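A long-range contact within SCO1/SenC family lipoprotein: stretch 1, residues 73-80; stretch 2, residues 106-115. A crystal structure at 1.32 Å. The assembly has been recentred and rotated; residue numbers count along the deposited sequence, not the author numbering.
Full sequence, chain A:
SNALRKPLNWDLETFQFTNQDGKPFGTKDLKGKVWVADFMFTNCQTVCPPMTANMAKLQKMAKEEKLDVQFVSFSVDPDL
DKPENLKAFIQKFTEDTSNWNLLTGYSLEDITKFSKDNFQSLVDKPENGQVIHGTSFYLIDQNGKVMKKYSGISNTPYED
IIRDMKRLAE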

# COMPACT_ATOMS: atom_id res chain seq x y z
N SER A 73 0.37 1.68 2.92
CA SER A 73 -0.66 2.46 2.25
C SER A 73 -0.16 3.89 2.06
O SER A 73 0.15 4.56 3.04
CB SER A 73 -1.94 2.50 3.09
OG SER A 73 -2.46 1.19 3.31
N PHE A 74 -0.10 4.35 0.82
CA PHE A 74 0.33 5.72 0.54
C PHE A 74 -0.89 6.62 0.47
O PHE A 74 -1.81 6.33 -0.29
CB PHE A 74 1.04 5.81 -0.82
CG PHE A 74 2.29 4.97 -0.93
CD1 PHE A 74 3.50 5.45 -0.46
CD2 PHE A 74 2.25 3.73 -1.55
CE1 PHE A 74 4.66 4.69 -0.58
CE2 PHE A 74 3.41 2.96 -1.66
CZ PHE A 74 4.61 3.46 -1.18
N SER A 75 -0.88 7.74 1.20
CA SER A 75 -1.96 8.71 1.05
C SER A 75 -1.82 9.49 -0.25
O SER A 75 -0.74 10.01 -0.58
CB SER A 75 -2.00 9.70 2.21
OG SER A 75 -2.97 10.72 1.94
N VAL A 76 -2.92 9.58 -0.99
CA VAL A 76 -2.97 10.42 -2.18
C VAL A 76 -3.64 11.76 -1.90
O VAL A 76 -3.94 12.50 -2.83
CB VAL A 76 -3.66 9.71 -3.36
CG1 VAL A 76 -2.88 8.45 -3.74
CG2 VAL A 76 -5.11 9.37 -3.02
N ASP A 77 -3.86 12.07 -0.63
CA ASP A 77 -4.37 13.39 -0.25
C ASP A 77 -3.54 13.95 0.91
O ASP A 77 -4.08 14.24 1.96
CB ASP A 77 -5.85 13.28 0.13
CG ASP A 77 -6.54 14.62 0.21
OD1 ASP A 77 -6.04 15.61 -0.37
OD2 ASP A 77 -7.61 14.68 0.84
N PRO A 78 -2.23 14.13 0.69
CA PRO A 78 -1.37 14.54 1.81
C PRO A 78 -1.67 15.95 2.33
O PRO A 78 -1.23 16.27 3.43
CB PRO A 78 0.04 14.47 1.21
CG PRO A 78 -0.18 14.64 -0.29
CD PRO A 78 -1.46 13.90 -0.54
N ASP A 79 -2.37 16.78 1.56
CA ASP A 79 -2.76 18.10 2.04
C ASP A 79 -3.72 17.99 3.22
O ASP A 79 -3.77 18.88 4.08
CB ASP A 79 -3.39 18.95 0.92
CG ASP A 79 -2.41 19.27 -0.19
OD1 ASP A 79 -1.24 19.62 0.12
OD2 ASP A 79 -2.80 19.19 -1.38
N LEU A 80 -4.49 16.91 3.27
CA LEU A 80 -5.43 16.68 4.37
C LEU A 80 -4.98 15.57 5.31
O LEU A 80 -5.21 15.65 6.52
CB LEU A 80 -6.84 16.38 3.85
CG LEU A 80 -7.64 17.57 3.32
CD1 LEU A 80 -9.06 17.13 3.01
CD2 LEU A 80 -7.64 18.71 4.33
N TYR A 106 4.51 14.34 2.14
CA TYR A 106 5.01 14.85 0.87
C TYR A 106 3.93 15.72 0.24
O TYR A 106 2.83 15.83 0.75
CB TYR A 106 5.34 13.65 -0.03
CG TYR A 106 4.35 12.51 0.09
CD1 TYR A 106 4.70 11.33 0.73
CD2 TYR A 106 3.06 12.63 -0.41
CE1 TYR A 106 3.80 10.29 0.85
CE2 TYR A 106 2.15 11.60 -0.29
CZ TYR A 106 2.52 10.43 0.34
OH TYR A 106 1.63 9.39 0.45
N SER A 107 4.25 16.38 -0.87
CA SER A 107 3.26 17.19 -1.57
C SER A 107 2.35 16.34 -2.46
O SER A 107 2.66 15.19 -2.80
CB SER A 107 3.94 18.27 -2.41
OG SER A 107 4.60 17.68 -3.51
N LEU A 108 1.23 16.92 -2.87
CA LEU A 108 0.36 16.25 -3.82
C LEU A 108 1.10 16.03 -5.14
O LEU A 108 1.00 14.96 -5.74
CB LEU A 108 -0.91 17.06 -4.03
CG LEU A 108 -1.90 16.50 -5.06
CD1 LEU A 108 -2.39 15.12 -4.68
CD2 LEU A 108 -3.08 17.45 -5.17
N GLU A 109 1.85 17.03 -5.59
CA GLU A 109 2.65 16.87 -6.80
C GLU A 109 3.61 15.68 -6.69
O GLU A 109 3.74 14.89 -7.62
CB GLU A 109 3.41 18.15 -7.13
CG GLU A 109 4.24 18.04 -8.40
CD GLU A 109 4.77 19.38 -8.88
OE1 GLU A 109 4.47 20.42 -8.24
OE2 GLU A 109 5.50 19.39 -9.89
N ASP A 110 4.28 15.57 -5.54
CA ASP A 110 5.22 14.47 -5.27
C ASP A 110 4.56 13.10 -5.45
O ASP A 110 5.10 12.22 -6.13
CB ASP A 110 5.77 14.53 -3.84
CG ASP A 110 6.73 15.69 -3.61
OD1 ASP A 110 7.35 16.18 -4.58
OD2 ASP A 110 6.87 16.08 -2.43
N ILE A 111 3.43 12.91 -4.80
CA ILE A 111 2.81 11.58 -4.82
C ILE A 111 2.20 11.30 -6.18
O ILE A 111 2.13 10.14 -6.61
CB ILE A 111 1.80 11.38 -3.65
CG1 ILE A 111 1.50 9.90 -3.44
CG2 ILE A 111 0.52 12.20 -3.85
CD1 ILE A 111 2.71 9.10 -3.04
N THR A 112 1.78 12.35 -6.88
CA THR A 112 1.29 12.18 -8.24
C THR A 112 2.40 11.62 -9.14
O THR A 112 2.18 10.68 -9.91
CB THR A 112 0.77 13.52 -8.80
OG1 THR A 112 -0.36 13.94 -8.02
CG2 THR A 112 0.36 13.37 -10.27
N LYS A 113 3.59 12.18 -9.03
CA LYS A 113 4.72 11.72 -9.82
C LYS A 113 5.13 10.31 -9.39
O LYS A 113 5.41 9.45 -10.22
CB LYS A 113 5.91 12.67 -9.69
CG LYS A 113 7.10 12.30 -10.57
CD LYS A 113 8.33 13.11 -10.22
CE LYS A 113 9.53 12.67 -11.03
NZ LYS A 113 9.85 11.22 -10.79
N PHE A 114 5.14 10.07 -8.08
CA PHE A 114 5.56 8.79 -7.53
C PHE A 114 4.63 7.67 -8.01
O PHE A 114 5.08 6.61 -8.45
CB PHE A 114 5.56 8.89 -6.00
CG PHE A 114 5.94 7.61 -5.29
CD1 PHE A 114 7.27 7.31 -5.04
CD2 PHE A 114 4.97 6.74 -4.83
CE1 PHE A 114 7.61 6.14 -4.36
CE2 PHE A 114 5.31 5.58 -4.14
CZ PHE A 114 6.64 5.28 -3.91
N SER A 115 3.33 7.92 -7.95
CA SER A 115 2.35 6.93 -8.42
C SER A 115 2.48 6.67 -9.92
O SER A 115 2.42 5.52 -10.37
CB SER A 115 0.94 7.40 -8.05
OG SER A 115 -0.04 6.45 -8.46
O HOH W 1 0.69 19.50 -1.73

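How does a tyrosine in the loop before the helix reach the backbone of the strand? Tyr-106 points its CA-to-CB bond sideways to stretch 1, but with chi1 at 38° (p) and chi2 at -108° its ring extends along the contact and brings the hydroxyl to the strand. There Tyr-106 OH donates a hydrogen bond to Ser-75 O at 2.7 Å, the one direct hydrogen bond between the stretches. The acceptor lies near the plane of the phenol ring, at its edge, where a hydroxyl proton lying in that plane can meet it. Ser-75 N is also close, 3.1 Å from Tyr-106 OH, but the angle is too poor for a hydrogen bond.

What does Pro-78 pack against? Its CA-to-CB bond points toward stretch 2, and its ring, puckered C-gamma endo, fits where the loop turns into the helix. Pro-78 CB comes within 3.1 Å of Tyr-106 O, while Pro-78 CG lies 3.8 Å from Tyr-106 CD2. On the helix, Pro-78 CD touches Ile-111 CG2 at 4.2 Å and Leu-108 CD1 at 4.4 Å. Leu-108 (chi1 t, chi2 p) also places CD1 3.6 Å from Val-76 O, a carbonyl that the contact buries without any hydrogen-bonding partner in the model.

Which side chains fill the space between strand and helix? Phe-74, Ile-111 and Phe-114 all direct their CA-to-CB bonds toward the opposing stretch. The m rotamer of Phe-74 and the t rotamer of Phe-114 bring their rings together, with Phe-74 CZ 3.7 Å from Phe-114 CE2. The pair is oblique, its centroids 5.0 Å apart and its planes at 56°. Ile-111, with chi1 t and chi2 p, spreads its branches along stretch 1: CD1 lies 4.3 Å from Phe-74 CB, and CG2 lies 4.3 Å from Val-76 CA.

How are the polar groups at the start of the helix satisfied? Ser-107 occupies the N-cap position, and its CA-to-CB bond points away from stretch 1. With chi1 at 70° (p), its OG accepts from Asp-110 N at 2.9 Å; in return, Ser-107 N donates to Asp-110 OD2 at 3.1 Å, with Asp-110 in the m rotamer. The free amide of Leu-108 is served by water 1, which accepts from Leu-108 N at 2.9 Å and donates to Asp-79 OD1 at 2.7 Å. Asp-79, also m, thus brings its carboxylate nearer the helix although its CA-to-CB bond points sideways, and the water bridges the two stretches.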